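Alpha-ketoglutarate-dependent non-heme iron oxygenase EasH (Aspergillus japonicus, PDB 5M0T) probably oxidises an ergot-alkaloid intermediate on the way to cycloclavine, using a non-heme iron(II) centre with 2-oxoglutarate as co-substrate. Local coordinates at residues 174-179 with 206-211; 31-36 with 169-174. All blocks are in the same frame, centred on the assembly; numbering follows the deposited sequence.

Contact 1 (174-179 with 206-211). With FE2 (Fe (II) ion), chain C; ZN (zinc ion), chain E; AKG (2-oxoglutaric acid), chain H; AKG (2-oxoglutaric acid), chain D.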
ATOM      1  N   GLY A 174      -0.581  17.798  21.232  1.00 32.01           N
ATOM      2  CA  GLY A 174      -2.041  17.943  21.287  1.00 32.04           C
ATOM      3  C   GLY A 174      -2.706  18.151  19.937  1.00 31.68           C
ATOM      4  O   GLY A 174      -3.929  18.020  19.846  1.00 31.10           O
ATOM      5  N   SER A 175      -1.924  18.460  18.887  1.00 31.25           N
ATOM      6  CA  SER A 175      -2.491  18.740  17.547  1.00 31.18           C
ATOM      7  C   SER A 175      -3.128  17.522  16.876  1.00 31.15           C
ATOM      8  O   SER A 175      -4.030  17.664  16.040  1.00 31.58           O
ATOM      9  CB  SER A 175      -1.473  19.420  16.623  1.00 30.22           C
ATOM     10  OG  SER A 175      -0.278  18.690  16.475  1.00 29.24           O
ATOM     11  N   HIS A 176      -2.690  16.331  17.267  1.00 30.67           N
ATOM     12  CA  HIS A 176      -3.372  15.087  16.893  1.00 31.94           C
ATOM     13  C   HIS A 176      -4.851  14.958  17.306  1.00 32.62           C
ATOM     14  O   HIS A 176      -5.544  14.068  16.811  1.00 32.60           O
ATOM     15  CB  HIS A 176      -2.559  13.877  17.369  1.00 33.51           C
ATOM     16  CG  HIS A 176      -2.658  13.610  18.837  1.00 34.97           C
ATOM     17  ND1 HIS A 176      -2.336  14.548  19.797  1.00 36.41           N
ATOM     18  CD2 HIS A 176      -3.049  12.504  19.513  1.00 36.75           C
ATOM     19  CE1 HIS A 176      -2.532  14.038  20.996  1.00 37.93           C
ATOM     20  NE2 HIS A 176      -2.962  12.797  20.851  1.00 38.67           N
ATOM     21  N   LEU A 177      -5.329  15.831  18.189  1.00 33.92           N
ATOM     22  CA  LEU A 177      -6.715  15.804  18.690  1.00 35.35           C
ATOM     23  C   LEU A 177      -7.540  17.027  18.309  1.00 36.38           C
ATOM     24  O   LEU A 177      -8.724  17.095  18.638  1.00 37.41           O
ATOM     25  CB  LEU A 177      -6.714  15.665  20.221  1.00 35.68           C
ATOM     26  CG  LEU A 177      -6.083  14.375  20.758  1.00 35.88           C
ATOM     27  CD1 LEU A 177      -5.951  14.447  22.275  1.00 36.78           C
ATOM     28  CD2 LEU A 177      -6.894  13.148  20.342  1.00 36.20           C
ATOM     29  N   TRP A 178      -6.940  17.982  17.607  1.00 36.91           N
ATOM     30  CA  TRP A 178      -7.677  19.153  17.112  1.00 38.32           C
ATOM     31  C   TRP A 178      -8.785  18.720  16.172  1.00 39.63           C
ATOM     32  O   TRP A 178      -8.642  17.742  15.440  1.00 39.32           O
ATOM     33  CB  TRP A 178      -6.738  20.127  16.395  1.00 37.28           C
ATOM     34  CG  TRP A 178      -5.715  20.779  17.274  1.00 36.89           C
ATOM     35  CD1 TRP A 178      -5.516  20.577  18.618  1.00 36.96           C
ATOM     36  CD2 TRP A 178      -4.726  21.719  16.862  1.00 36.90           C
ATOM     37  NE1 TRP A 178      -4.467  21.344  19.063  1.00 36.32           N
ATOM     38  CE2 TRP A 178      -3.966  22.059  18.009  1.00 37.08           C
ATOM     39  CE3 TRP A 178      -4.418  22.327  15.640  1.00 37.46           C
ATOM     40  CZ2 TRP A 178      -2.914  22.975  17.962  1.00 37.08           C
ATOM     41  CZ3 TRP A 178      -3.375  23.239  15.592  1.00 37.34           C
ATOM     42  CH2 TRP A 178      -2.624  23.543  16.747  1.00 37.88           C
ATOM     43  N   GLU A 179      -9.894  19.451  16.202  1.00 42.76           N
ATOM     44  CA  GLU A 179     -11.086  19.057  15.468  1.00 45.72           C
ATOM     45  C   GLU A 179     -10.863  19.080  13.943  1.00 45.27           C
ATOM     46  O   GLU A 179     -11.150  18.094  13.258  1.00 43.74           O
ATOM     47  CB  GLU A 179     -12.245  19.956  15.864  1.00 48.55           C
ATOM     48  CG  GLU A 179     -13.573  19.565  15.251  1.00 54.24           C
ATOM     49  CD  GLU A 179     -14.645  20.600  15.486  1.00 60.25           C
ATOM     50  OE1 GLU A 179     -15.497  20.354  16.366  1.00 73.77           O
ATOM     51  OE2 GLU A 179     -14.637  21.646  14.794  1.00 59.53           O
ATOM     52  N   GLY A 206       1.453  10.329  12.616  1.00 30.33           N
ATOM     53  CA  GLY A 206       1.161  11.051  11.390  1.00 30.67           C
ATOM     54  C   GLY A 206       0.072  12.101  11.530  1.00 31.22           C
ATOM     55  O   GLY A 206      -0.242  12.761  10.552  1.00 31.61           O
ATOM     56  N   LYS A 207      -0.515  12.239  12.724  1.00 29.44           N
ATOM     57  CA  LYS A 207      -1.571  13.192  12.988  1.00 28.77           C
ATOM     58  C   LYS A 207      -1.096  14.427  13.717  1.00 28.29           C
ATOM     59  O   LYS A 207      -1.869  15.329  13.922  1.00 28.24           O
ATOM     60  CB  LYS A 207      -2.674  12.507  13.787  1.00 29.12           C
ATOM     61  CG  LYS A 207      -3.311  11.384  13.005  1.00 29.64           C
ATOM     62  CD  LYS A 207      -4.344  10.649  13.826  1.00 29.79           C
ATOM     63  CE  LYS A 207      -5.737  11.071  13.530  1.00 31.13           C
ATOM     64  NZ  LYS A 207      -6.693  10.088  14.098  1.00 31.84           N
ATOM     65  N   THR A 208       0.179  14.475  14.083  1.00 28.05           N
ATOM     66  CA  THR A 208       0.723  15.558  14.875  1.00 27.99           C
ATOM     67  C   THR A 208       1.458  16.554  13.980  1.00 28.77           C
ATOM     68  O   THR A 208       2.312  16.162  13.177  1.00 28.64           O
ATOM     69  CB  THR A 208       1.674  14.991  15.938  1.00 28.49           C
ATOM     70  OG1 THR A 208       0.950  14.061  16.778  1.00 29.22           O
ATOM     71  CG2 THR A 208       2.281  16.087  16.790  1.00 28.75           C
ATOM     72  N   LEU A 209       1.122  17.838  14.138  1.00 28.92           N
ATOM     73  CA  LEU A 209       1.746  18.925  13.387  1.00 29.50           C
ATOM     74  C   LEU A 209       3.199  19.080  13.795  1.00 29.63           C
ATOM     75  O   LEU A 209       3.508  19.142  14.974  1.00 30.83           O
ATOM     76  CB  LEU A 209       1.029  20.264  13.599  1.00 29.59           C
ATOM     77  CG  LEU A 209      -0.298  20.440  12.864  1.00 30.51           C
ATOM     78  CD1 LEU A 209      -1.060  21.634  13.425  1.00 31.71           C
ATOM     79  CD2 LEU A 209      -0.099  20.586  11.349  1.00 30.58           C
ATOM     80  N   HIS A 210       4.074  19.112  12.805  1.00 29.43           N
ATOM     81  CA  HIS A 210       5.498  19.208  13.025  1.00 30.25           C
ATOM     82  C   HIS A 210       6.180  19.795  11.784  1.00 31.63           C
ATOM     83  O   HIS A 210       5.578  19.865  10.719  1.00 32.10           O
ATOM     84  CB  HIS A 210       6.068  17.810  13.278  1.00 30.17           C
ATOM     85  CG  HIS A 210       6.079  16.967  12.051  1.00 30.41           C
ATOM     86  ND1 HIS A 210       4.982  16.253  11.629  1.00 30.37           N
ATOM     87  CD2 HIS A 210       7.026  16.802  11.103  1.00 32.16           C
ATOM     88  CE1 HIS A 210       5.266  15.659  10.482  1.00 32.24           C
ATOM     89  NE2 HIS A 210       6.496  15.993  10.129  1.00 35.11           N
ATOM     90  N   GLY A 211       7.439  20.181  11.925  1.00 32.60           N
ATOM     91  CA  GLY A 211       8.269  20.553  10.775  1.00 32.95           C
ATOM     92  C   GLY A 211       9.697  20.864  11.194  1.00 33.40           C
ATOM     93  O   GLY A 211       9.944  21.258  12.334  1.00 32.98           O
TER
HETATM   94 FE   FE2 C 301       7.149  15.856   8.358  1.00 30.43          FE
HETATM   95 ZN    ZN E 303     -16.435  22.049  16.758  1.00 53.41          ZN
HETATM   96  C1  AKG H 306     -14.125  23.521  17.864  1.00 65.28           C
HETATM   97  O1  AKG H 306     -14.787  22.487  17.777  1.00 58.63           O
HETATM   98  O2  AKG H 306     -14.253  24.529  17.039  1.00 49.12           O
HETATM   99  C2  AKG H 306     -13.055  23.810  18.933  1.00 56.17           C
HETATM  100  O5  AKG H 306     -11.981  24.293  18.584  1.00 49.65           O
HETATM  101  C3  AKG H 306     -13.354  23.503  20.376  1.00 47.80           C
HETATM  102  C4  AKG H 306     -12.356  22.541  21.002  1.00 64.84           C
HETATM  103  C5  AKG H 306     -12.331  22.595  22.505  1.00 74.13           C
HETATM  104  O3  AKG H 306     -12.805  21.513  23.068  1.00 62.18           O
HETATM  105  O4  AKG H 306     -11.906  23.548  23.140  1.00 61.05           O
HETATM  106  C1  AKG D 302       9.273  15.717   6.892  1.00 48.84           C
HETATM  107  O1  AKG D 302       8.167  15.209   6.718  1.00 43.42           O
HETATM  108  O2  AKG D 302      10.153  15.916   5.940  1.00 57.14           O
HETATM  109  C2  AKG D 302       9.775  16.179   8.268  1.00 51.08           C
HETATM  110  O5  AKG D 302       8.945  16.433   9.120  1.00 37.44           O
HETATM  111  C3  AKG D 302      11.250  16.284   8.561  1.00 44.68           C
HETATM  112  C4  AKG D 302      11.533  16.896   9.922  1.00 38.04           C
HETATM  113  C5  AKG D 302      12.994  17.048  10.244  1.00 49.99           C
HETATM  114  O3  AKG D 302      13.836  16.451   9.433  1.00 52.71           O
HETATM  115  O4  AKG D 302      13.359  17.683  11.207  1.00 41.12           O
HETATM  116  O   HOH W   1      -6.501  11.470  16.977  1.00 37.87           O
HETATM  117  O   HOH W   2     -17.356  21.657  15.050  1.00 44.87           O
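H176, S175 and L209 carry the meeting of the short 3-10 turn 175-177 with the loop leading into strand 210-211. S175 OG accepts the backbone N-H of L209 (N to OG 2.9 Å, 155° at the hydrogen); its chi1 of 56° sets the hydroxyl between its own N and carbonyl carbon. Around this polar point the packing is apolar: L209 CD1 lies 3.9 Å from S175 CB and meets the W178 indole at CZ3, 3.6 Å away, the two side chains crossing at about a right angle. H176 touches mainly through CA and CB: CB is 3.6 Å from T208 OG1, which hydrogen-bonds G32 O, and CA makes a C-H...O contact of 3.3 Å with K207 O. H176 NE2 hydrogen-bonds Q29 O, and a water joins H176 O to K207 NZ, itself hydrogen-bonded to S148 O. The S175 hydroxyl thus ties L209 N to L172 O, next to H210, which coordinates iron through NE2 at 1.9 Å while ND1 donates almost straight to T208 O (3.1 Å) in the ring plane. The two bonds together fix the ring's rotation, and the second-shell acceptor T208 O would be expected to make NE2 a somewhat better donor to the metal.

Contact 2 (31-36 with 169-174). With AKG (2-oxoglutaric acid), chain D.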
ATOM      1  N   ASP A  31      -0.457  13.184  24.017  1.00 34.98           N
ATOM      2  CA  ASP A  31       0.218  14.377  23.468  1.00 35.32           C
ATOM      3  C   ASP A  31       0.485  14.335  21.955  1.00 33.92           C
ATOM      4  O   ASP A  31       0.704  15.377  21.349  1.00 32.18           O
ATOM      5  CB  ASP A  31       1.552  14.600  24.185  1.00 34.81           C
ATOM      6  CG  ASP A  31       1.392  15.016  25.656  1.00 38.04           C
ATOM      7  OD1 ASP A  31       0.275  15.008  26.207  1.00 41.37           O
ATOM      8  OD2 ASP A  31       2.415  15.355  26.280  1.00 39.24           O
ATOM      9  N   GLY A  32       0.479  13.141  21.364  1.00 33.06           N
ATOM     10  CA  GLY A  32       0.795  12.960  19.947  1.00 33.76           C
ATOM     11  C   GLY A  32       2.268  12.992  19.603  1.00 34.86           C
ATOM     12  O   GLY A  32       2.644  12.790  18.443  1.00 37.24           O
ATOM     13  N   VAL A  33       3.107  13.219  20.611  1.00 32.48           N
ATOM     14  CA  VAL A  33       4.522  13.413  20.417  1.00 30.82           C
ATOM     15  C   VAL A  33       5.204  13.270  21.772  1.00 30.58           C
ATOM     16  O   VAL A  33       4.680  13.749  22.785  1.00 33.22           O
ATOM     17  CB  VAL A  33       4.831  14.790  19.750  1.00 32.60           C
ATOM     18  CG1 VAL A  33       4.312  15.963  20.584  1.00 32.98           C
ATOM     19  CG2 VAL A  33       6.322  14.947  19.485  1.00 31.54           C
ATOM     20  N   VAL A  34       6.340  12.580  21.794  1.00 30.54           N
ATOM     21  CA  VAL A  34       7.163  12.446  23.010  1.00 31.17           C
ATOM     22  C   VAL A  34       8.633  12.320  22.609  1.00 29.68           C
ATOM     23  O   VAL A  34       8.936  11.736  21.577  1.00 28.90           O
ATOM     24  CB  VAL A  34       6.717  11.221  23.865  1.00 31.61           C
ATOM     25  CG1 VAL A  34       6.760   9.935  23.061  1.00 32.01           C
ATOM     26  CG2 VAL A  34       7.544  11.073  25.130  1.00 32.09           C
ATOM     27  N   VAL A  35       9.532  12.874  23.416  1.00 31.31           N
ATOM     28  CA  VAL A  35      10.974  12.658  23.232  1.00 33.76           C
ATOM     29  C   VAL A  35      11.416  11.378  23.972  1.00 36.09           C
ATOM     30  O   VAL A  35      11.192  11.231  25.177  1.00 40.18           O
ATOM     31  CB  VAL A  35      11.794  13.872  23.702  1.00 35.81           C
ATOM     32  CG1 VAL A  35      13.292  13.583  23.607  1.00 38.22           C
ATOM     33  CG2 VAL A  35      11.416  15.121  22.898  1.00 34.87           C
ATOM     34  N   ILE A  36      11.998  10.444  23.224  1.00 35.00           N
ATOM     35  CA  ILE A  36      12.621   9.250  23.788  1.00 37.78           C
ATOM     36  C   ILE A  36      14.107   9.539  24.002  1.00 37.79           C
ATOM     37  O   ILE A  36      14.865   9.638  23.037  1.00 37.76           O
ATOM     38  CB  ILE A  36      12.457   8.002  22.887  1.00 38.36           C
ATOM     39  CG1 ILE A  36      10.993   7.779  22.501  1.00 40.51           C
ATOM     40  CG2 ILE A  36      12.962   6.762  23.597  1.00 40.75           C
ATOM     41  CD1 ILE A  36      10.750   6.609  21.567  1.00 40.98           C
ATOM     42  N   THR A 169      13.601  19.889  15.191  1.00 36.64           N
ATOM     43  CA  THR A 169      12.253  19.632  14.718  1.00 36.31           C
ATOM     44  C   THR A 169      11.252  20.254  15.659  1.00 36.44           C
ATOM     45  O   THR A 169      11.376  20.094  16.864  1.00 36.71           O
ATOM     46  CB  THR A 169      11.997  18.116  14.627  1.00 36.71           C
ATOM     47  OG1 THR A 169      13.055  17.509  13.885  1.00 40.92           O
ATOM     48  CG2 THR A 169      10.687  17.809  13.930  1.00 37.28           C
ATOM     49  N   ARG A 170      10.279  20.978  15.104  1.00 36.18           N
ATOM     50  CA  ARG A 170       9.288  21.693  15.899  1.00 35.85           C
ATOM     51  C   ARG A 170       7.985  20.929  15.901  1.00 33.56           C
ATOM     52  O   ARG A 170       7.626  20.366  14.898  1.00 34.35           O
ATOM     53  CB  ARG A 170       9.122  23.114  15.369  1.00 37.97           C
ATOM     54  CG  ARG A 170      10.439  23.872  15.398  1.00 41.69           C
ATOM     55  CD  ARG A 170      10.277  25.385  15.310  1.00 46.02           C
ATOM     56  NE  ARG A 170      11.299  26.034  16.140  1.00 49.83           N
ATOM     57  CZ  ARG A 170      11.086  26.884  17.147  1.00 50.35           C
ATOM     58  NH1 ARG A 170       9.871  27.269  17.500  1.00 48.99           N
ATOM     59  NH2 ARG A 170      12.132  27.383  17.806  1.00 55.94           N
ATOM     60  N   VAL A 171       7.299  20.873  17.038  1.00 32.52           N
ATOM     61  CA  VAL A 171       6.116  20.022  17.199  1.00 31.75           C
ATOM     62  C   VAL A 171       5.073  20.748  18.019  1.00 31.89           C
ATOM     63  O   VAL A 171       5.412  21.562  18.851  1.00 33.07           O
ATOM     64  CB  VAL A 171       6.449  18.658  17.869  1.00 33.16           C
ATOM     65  CG1 VAL A 171       7.511  17.888  17.071  1.00 32.81           C
ATOM     66  CG2 VAL A 171       6.911  18.838  19.309  1.00 33.78           C
ATOM     67  N   LEU A 172       3.803  20.473  17.754  1.00 32.72           N
ATOM     68  CA  LEU A 172       2.701  20.993  18.545  1.00 34.32           C
ATOM     69  C   LEU A 172       2.029  19.817  19.260  1.00 34.61           C
ATOM     70  O   LEU A 172       1.201  19.130  18.666  1.00 34.63           O
ATOM     71  CB  LEU A 172       1.693  21.739  17.665  1.00 35.24           C
ATOM     72  CG  LEU A 172       2.116  23.136  17.196  1.00 37.30           C
ATOM     73  CD1 LEU A 172       1.118  23.707  16.201  1.00 37.93           C
ATOM     74  CD2 LEU A 172       2.267  24.099  18.364  1.00 37.92           C
ATOM     75  N   PRO A 173       2.401  19.578  20.534  1.00 34.01           N
ATOM     76  CA  PRO A 173       1.731  18.562  21.339  1.00 33.69           C
ATOM     77  C   PRO A 173       0.236  18.828  21.431  1.00 33.26           C
ATOM     78  O   PRO A 173      -0.162  19.975  21.637  1.00 35.22           O
ATOM     79  CB  PRO A 173       2.387  18.717  22.713  1.00 34.97           C
ATOM     80  CG  PRO A 173       3.708  19.300  22.444  1.00 34.89           C
ATOM     81  CD  PRO A 173       3.529  20.192  21.256  1.00 34.52           C
ATOM     82  N   GLY A 174      -0.581  17.798  21.232  1.00 32.01           N
ATOM     83  CA  GLY A 174      -2.041  17.943  21.287  1.00 32.04           C
ATOM     84  C   GLY A 174      -2.706  18.151  19.937  1.00 31.68           C
ATOM     85  O   GLY A 174      -3.929  18.020  19.846  1.00 31.10           O
TER
HETATM   86  C1  AKG D 302       9.273  15.717   6.892  1.00 48.84           C
HETATM   87  O1  AKG D 302       8.167  15.209   6.718  1.00 43.42           O
HETATM   88  O2  AKG D 302      10.153  15.916   5.940  1.00 57.14           O
HETATM   89  C2  AKG D 302       9.775  16.179   8.268  1.00 51.08           C
HETATM   90  O5  AKG D 302       8.945  16.433   9.120  1.00 37.44           O
HETATM   91  C3  AKG D 302      11.250  16.284   8.561  1.00 44.68           C
HETATM   92  C4  AKG D 302      11.533  16.896   9.922  1.00 38.04           C
HETATM   93  C5  AKG D 302      12.994  17.048  10.244  1.00 49.99           C
HETATM   94  O3  AKG D 302      13.836  16.451   9.433  1.00 52.71           O
HETATM   95  O4  AKG D 302      13.359  17.683  11.207  1.00 41.12           O
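V33, with chi1 59°, turns CG1 in between its own N and carbonyl carbon and leaves CG2 anti to N; each methyl thereby meets a different partner on 169-174. CG1 lies 3.7 Å from P173 CA and 3.9 Å from the ring carbon P173 CG, while CG2 packs against V171. V171 chi1 of -57° puts CG1 anti to the carbonyl carbon, leaving CG2 between N and the carbonyl carbon, 3.9 Å from V33 CG2. One valine thus spans two partners two residues apart, and V202 and F204 of strand 201-205 also touch it. The polar link is made by backbone alone: G174 N donates to D31 O over 2.7 Å, approaching 34° out of the carbonyl plane. The same oxygen has P173 CA at 3.3 Å in a C-H...O contact, so two neighbouring residues converge on the carbonyl at the end of helix 21-31. The carboxylate of D31 is engaged elsewhere, in a salt bridge with R13. At the other end of 169-174, T169 OG1 donates to O4 of the bound 2-oxoglutarate (2.7 Å). The start of strand 33-37 meets the end of 170-171 through V33 and V171, consistent with the double-stranded beta-helix core of the cupin clan.

How the contacts relate
Contacts 1 and 2 follow one another along the chain, share G174 and have centres about 9 Å apart. Two polar links join them: T208 OG1 is 2.7 Å from G32 O, and R170 N is 2.8 Å from G211 O where strands 170-171 and 210-211 run as antiparallel neighbours. The H176 ring also packs on the start of 31-36, its CE1 3.2 Å from G32 N. Both contacts reach one 2-oxoglutarate, at opposite ends of the molecule: H210 of contact 1, with H132 and E134, binds the iron that the co-substrate chelates through O1 and O5, whereas T169 of contact 2 holds the distal C5 carboxylate. R222 NH2 and Q129 NE2 also hydrogen-bond the co-substrate.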